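Long-range contact in putative Chlorite dismutase TA0507 (Thermoplasma acidophilum, PDB 3DTZ), which probably binds heme and acts as an oxidoreductase of the chlorite dismutase family, though its own reaction is not established: residues Glu161-Ala170 against Lys212-Trp221. Numbering follows the deposited sequence.
Sequences EIMHEHIKMA and KLREARARKW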
loop_
_atom_site.group_PDB
_atom_site.type_symbol
_atom_site.label_atom_id
_atom_site.label_comp_id
_atom_site.label_asym_id
_atom_site.label_seq_id
_atom_site.Cartn_x
_atom_site.Cartn_y
_atom_site.Cartn_z
ATOM N N GLU D 161 -13.580 -0.373 -34.035
ATOM C CA GLU D 161 -12.464 -0.649 -34.937
ATOM C C GLU D 161 -11.225 -1.084 -34.150
ATOM O O GLU D 161 -10.592 -2.089 -34.486
ATOM C CB GLU D 161 -12.157 0.583 -35.788
ATOM C CG GLU D 161 -10.895 0.476 -36.624
ATOM C CD GLU D 161 -10.459 1.813 -37.187
ATOM O OE1 GLU D 161 -11.334 2.672 -37.445
ATOM O OE2 GLU D 161 -9.236 2.003 -37.379
ATOM N N ILE D 162 -10.891 -0.327 -33.105
ATOM C CA ILE D 162 -9.771 -0.672 -32.242
ATOM C C ILE D 162 -9.981 -2.079 -31.664
ATOM O O ILE D 162 -9.073 -2.911 -31.704
ATOM C CB ILE D 162 -9.559 0.368 -31.121
ATOM C CG1 ILE D 162 -9.088 1.696 -31.714
ATOM C CG2 ILE D 162 -8.533 -0.147 -30.096
ATOM C CD1 ILE D 162 -9.434 2.908 -30.872
HETATM N N MSE D 163 -11.187 -2.346 -31.166
HETATM C CA MSE D 163 -11.501 -3.655 -30.597
HETATM C C MSE D 163 -11.532 -4.776 -31.621
HETATM O O MSE D 163 -11.140 -5.901 -31.315
HETATM C CB MSE D 163 -12.800 -3.619 -29.781
HETATM C CG MSE D 163 -12.717 -2.721 -28.556
HETATM SE SE MSE D 163 -11.133 -3.108 -27.420
HETATM C CE MSE D 163 -11.537 -5.002 -27.094
ATOM N N HIS D 164 -11.990 -4.485 -32.836
ATOM C CA HIS D 164 -11.995 -5.508 -33.884
ATOM C C HIS D 164 -10.580 -5.998 -34.178
ATOM O O HIS D 164 -10.361 -7.202 -34.340
ATOM C CB HIS D 164 -12.666 -4.997 -35.162
ATOM C CG HIS D 164 -12.576 -5.951 -36.314
ATOM N ND1 HIS D 164 -11.511 -5.965 -37.192
ATOM C CD2 HIS D 164 -13.420 -6.923 -36.735
ATOM C CE1 HIS D 164 -11.704 -6.902 -38.103
ATOM N NE2 HIS D 164 -12.856 -7.498 -37.849
ATOM N N GLU D 165 -9.630 -5.063 -34.225
ATOM C CA GLU D 165 -8.222 -5.371 -34.480
ATOM C C GLU D 165 -7.688 -6.335 -33.434
ATOM O O GLU D 165 -6.959 -7.274 -33.761
ATOM C CB GLU D 165 -7.368 -4.100 -34.467
ATOM C CG GLU D 165 -5.912 -4.341 -34.929
ATOM C CD GLU D 165 -4.892 -3.354 -34.355
ATOM O OE1 GLU D 165 -4.977 -3.003 -33.161
ATOM O OE2 GLU D 165 -3.982 -2.937 -35.110
ATOM N N HIS D 166 -8.060 -6.088 -32.174
ATOM C CA HIS D 166 -7.625 -6.905 -31.033
ATOM C C HIS D 166 -8.194 -8.312 -31.116
ATOM O O HIS D 166 -7.460 -9.296 -30.966
ATOM C CB HIS D 166 -8.051 -6.234 -29.732
ATOM C CG HIS D 166 -7.931 -7.115 -28.525
ATOM N ND1 HIS D 166 -6.820 -7.111 -27.710
ATOM C CD2 HIS D 166 -8.782 -8.029 -28.001
ATOM C CE1 HIS D 166 -6.993 -7.983 -26.732
ATOM N NE2 HIS D 166 -8.171 -8.560 -26.890
ATOM N N ILE D 167 -9.502 -8.389 -31.364
ATOM C CA ILE D 167 -10.249 -9.651 -31.458
ATOM C C ILE D 167 -9.712 -10.512 -32.607
ATOM O O ILE D 167 -9.422 -11.696 -32.414
ATOM C CB ILE D 167 -11.794 -9.391 -31.601
ATOM C CG1 ILE D 167 -12.341 -8.695 -30.353
ATOM C CG2 ILE D 167 -12.572 -10.688 -31.832
ATOM C CD1 ILE D 167 -13.615 -7.885 -30.588
ATOM N N LYS D 168 -9.566 -9.899 -33.787
ATOM C CA LYS D 168 -8.956 -10.518 -34.960
ATOM C C LYS D 168 -7.555 -11.064 -34.650
ATOM O O LYS D 168 -7.222 -12.193 -35.024
ATOM C CB LYS D 168 -8.903 -9.480 -36.095
ATOM C CG LYS D 168 -8.303 -9.930 -37.404
ATOM C CD LYS D 168 -8.512 -8.836 -38.467
ATOM C CE LYS D 168 -8.282 -9.345 -39.894
ATOM N NZ LYS D 168 -6.896 -9.860 -40.077
HETATM N N MSE D 169 -6.749 -10.253 -33.963
HETATM C CA MSE D 169 -5.386 -10.628 -33.589
HETATM C C MSE D 169 -5.336 -11.833 -32.632
HETATM O O MSE D 169 -4.514 -12.732 -32.812
HETATM C CB MSE D 169 -4.645 -9.433 -32.994
HETATM C CG MSE D 169 -3.163 -9.658 -32.864
HETATM SE SE MSE D 169 -2.163 -8.162 -32.175
HETATM C CE MSE D 169 -2.591 -6.791 -33.500
ATOM N N ALA D 170 -6.221 -11.846 -31.637
ATOM C CA ALA D 170 -6.341 -12.974 -30.709
ATOM C C ALA D 170 -6.772 -14.259 -31.422
ATOM O O ALA D 170 -6.173 -15.327 -31.227
ATOM C CB ALA D 170 -7.306 -12.636 -29.605
ATOM N N LYS D 212 1.818 -11.378 -27.667
ATOM C CA LYS D 212 1.468 -10.937 -29.021
ATOM C C LYS D 212 0.421 -9.810 -28.994
ATOM O O LYS D 212 0.516 -8.841 -29.743
ATOM C CB LYS D 212 0.977 -12.102 -29.854
ATOM C CG LYS D 212 0.685 -11.735 -31.319
ATOM C CD LYS D 212 1.943 -11.206 -32.034
ATOM C CE LYS D 212 1.705 -11.028 -33.527
ATOM N NZ LYS D 212 0.421 -10.315 -33.748
ATOM N N LEU D 213 -0.564 -9.933 -28.107
ATOM C CA LEU D 213 -1.631 -8.943 -28.018
ATOM C C LEU D 213 -1.181 -7.584 -27.491
ATOM O O LEU D 213 -1.932 -6.602 -27.592
ATOM C CB LEU D 213 -2.820 -9.496 -27.228
ATOM C CG LEU D 213 -3.618 -10.614 -27.904
ATOM C CD1 LEU D 213 -4.590 -11.224 -26.916
ATOM C CD2 LEU D 213 -4.381 -10.080 -29.134
ATOM N N ARG D 214 0.051 -7.509 -26.969
ATOM C CA ARG D 214 0.652 -6.211 -26.622
ATOM C C ARG D 214 0.809 -5.345 -27.875
ATOM O O ARG D 214 1.027 -4.128 -27.782
ATOM C CB ARG D 214 2.028 -6.364 -25.929
ATOM C CG ARG D 214 1.995 -6.937 -24.500
ATOM C CD ARG D 214 1.224 -6.024 -23.580
ATOM N NE ARG D 214 1.494 -6.171 -22.140
ATOM C CZ ARG D 214 0.749 -6.861 -21.267
ATOM N NH1 ARG D 214 -0.320 -7.547 -21.659
ATOM N NH2 ARG D 214 1.090 -6.883 -19.969
ATOM N N GLU D 215 0.705 -5.991 -29.040
ATOM C CA GLU D 215 0.907 -5.327 -30.330
ATOM C C GLU D 215 -0.367 -4.638 -30.841
ATOM O O GLU D 215 -0.315 -3.896 -31.837
ATOM C CB GLU D 215 1.483 -6.314 -31.373
ATOM C CG GLU D 215 2.908 -6.806 -31.008
ATOM C CD GLU D 215 3.481 -7.848 -31.969
ATOM O OE1 GLU D 215 3.092 -7.879 -33.156
ATOM O OE2 GLU D 215 4.340 -8.643 -31.523
ATOM N N ALA D 216 -1.490 -4.873 -30.151
ATOM C CA ALA D 216 -2.774 -4.233 -30.473
ATOM C C ALA D 216 -2.871 -2.789 -29.952
ATOM O O ALA D 216 -2.454 -2.499 -28.827
ATOM C CB ALA D 216 -3.921 -5.063 -29.932
ATOM N N ARG D 217 -3.427 -1.896 -30.778
ATOM C CA ARG D 217 -3.667 -0.501 -30.410
ATOM C C ARG D 217 -4.493 -0.359 -29.114
ATOM O O ARG D 217 -4.317 0.616 -28.362
ATOM C CB ARG D 217 -4.401 0.250 -31.542
ATOM C CG ARG D 217 -3.656 0.376 -32.861
ATOM C CD ARG D 217 -4.403 1.354 -33.805
ATOM N NE ARG D 217 -5.531 0.714 -34.492
ATOM C CZ ARG D 217 -6.679 1.312 -34.815
ATOM N NH1 ARG D 217 -6.896 2.584 -34.502
ATOM N NH2 ARG D 217 -7.628 0.630 -35.451
ATOM N N ALA D 218 -5.386 -1.322 -28.879
ATOM C CA ALA D 218 -6.228 -1.369 -27.657
ATOM C C ALA D 218 -5.413 -1.151 -26.379
ATOM O O ALA D 218 -5.878 -0.498 -25.444
ATOM C CB ALA D 218 -7.003 -2.688 -27.587
ATOM N N ARG D 219 -4.177 -1.659 -26.364
ATOM C CA ARG D 219 -3.270 -1.521 -25.204
ATOM C C ARG D 219 -3.037 -0.076 -24.736
ATOM O O ARG D 219 -2.761 0.164 -23.549
ATOM C CB ARG D 219 -1.924 -2.166 -25.506
ATOM C CG ARG D 219 -2.004 -3.672 -25.754
ATOM C CD ARG D 219 -2.617 -4.440 -24.580
ATOM N NE ARG D 219 -1.975 -4.165 -23.288
ATOM C CZ ARG D 219 -2.373 -4.683 -22.117
ATOM N NH1 ARG D 219 -3.402 -5.534 -22.055
ATOM N NH2 ARG D 219 -1.726 -4.372 -20.993
ATOM N N LYS D 220 -3.147 0.871 -25.665
ATOM C CA LYS D 220 -2.853 2.269 -25.368
ATOM C C LYS D 220 -3.794 2.824 -24.295
ATOM O O LYS D 220 -3.431 3.757 -23.580
ATOM C CB LYS D 220 -2.933 3.132 -26.635
ATOM C CG LYS D 220 -1.814 2.865 -27.645
ATOM C CD LYS D 220 -1.814 3.876 -28.776
ATOM C CE LYS D 220 -2.844 3.555 -29.844
ATOM N NZ LYS D 220 -2.780 4.602 -30.930
ATOM N N TRP D 221 -4.985 2.232 -24.184
ATOM C CA TRP D 221 -5.990 2.707 -23.241
ATOM C C TRP D 221 -6.198 1.783 -22.037
ATOM O O TRP D 221 -7.003 2.103 -21.158
ATOM C CB TRP D 221 -7.332 2.933 -23.941
ATOM C CG TRP D 221 -7.316 4.022 -24.982
ATOM C CD1 TRP D 221 -7.558 5.352 -24.793
ATOM C CD2 TRP D 221 -7.066 3.849 -26.376
ATOM N NE1 TRP D 221 -7.461 6.033 -26.002
ATOM C CE2 TRP D 221 -7.170 5.125 -26.987
ATOM C CE3 TRP D 221 -6.766 2.737 -27.175
ATOM C CZ2 TRP D 221 -6.959 5.317 -28.351
ATOM C CZ3 TRP D 221 -6.574 2.927 -28.527
ATOM C CH2 TRP D 221 -6.673 4.206 -29.107
HETATM O O HOH W 1 -6.310 -2.727 -30.929
HETATM O O HOH W 2 -1.604 -2.434 -33.753
HETATM O O HOH W 3 -4.587 -5.891 -26.704
#
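Glu165 meets Arg217 with its CG anti to the backbone N (chi1 -172°) and its chain extended, which carries the carboxylate across to residues 212-221. Arg217 bends at chi3 (-81°), which brings its guanidinium to Glu161 and Ile162. The three charged residues form a salt-bridge network, in which the Glu165 leg is long, 4.0 Å from Glu165 OE1 to Arg217 NE. It joins helix 156-172 to the turn and irregular helical segment after helix 203-213, in the ferredoxin-like alpha+beta fold of the chlorite dismutase family, whose sheet is antiparallel.

Glu165 OE1 takes the backbone N of Arg217 on its syn lone pair, at 3.1 Å. The same oxygen accepts from a water, 2.6 Å from OE1, that also donates to Ile162 O and accepts from Ala218 N. A second water links Glu165 OE2 to Glu215 O. Both carboxylate oxygens are thus tied to the facing backbone. Arg217 NH2 reaches Glu161 OE2 at 2.9 Å, on the anti side and out of the carboxylate plane. Ile162 CG1 lies over one guanidinium face, 3.7 Å from Arg217 NH1. With an alanine here instead of Arg217, Glu161 would probably lose its cationic partner and this flank of Ile162 would be uncovered.

Beyond this network the contact is mainly apolar. Ile162 CG2 rests on Ala218, while CD1 meets the Trp221 ring, which also packs against Trp151. At the other end, a type I turn from Leu213 to Ala216 faces Met169, a selenomethionine. Its SE lies 3.7 Å from Lys212 O, and its CE approaches Ala216. Leu213 CD2 sits over one face of the His166 ring and also touches Ala170. A third water lies at the edge of that ring, in its plane, 2.7 Å from His166 ND1, and donates to Leu213 O.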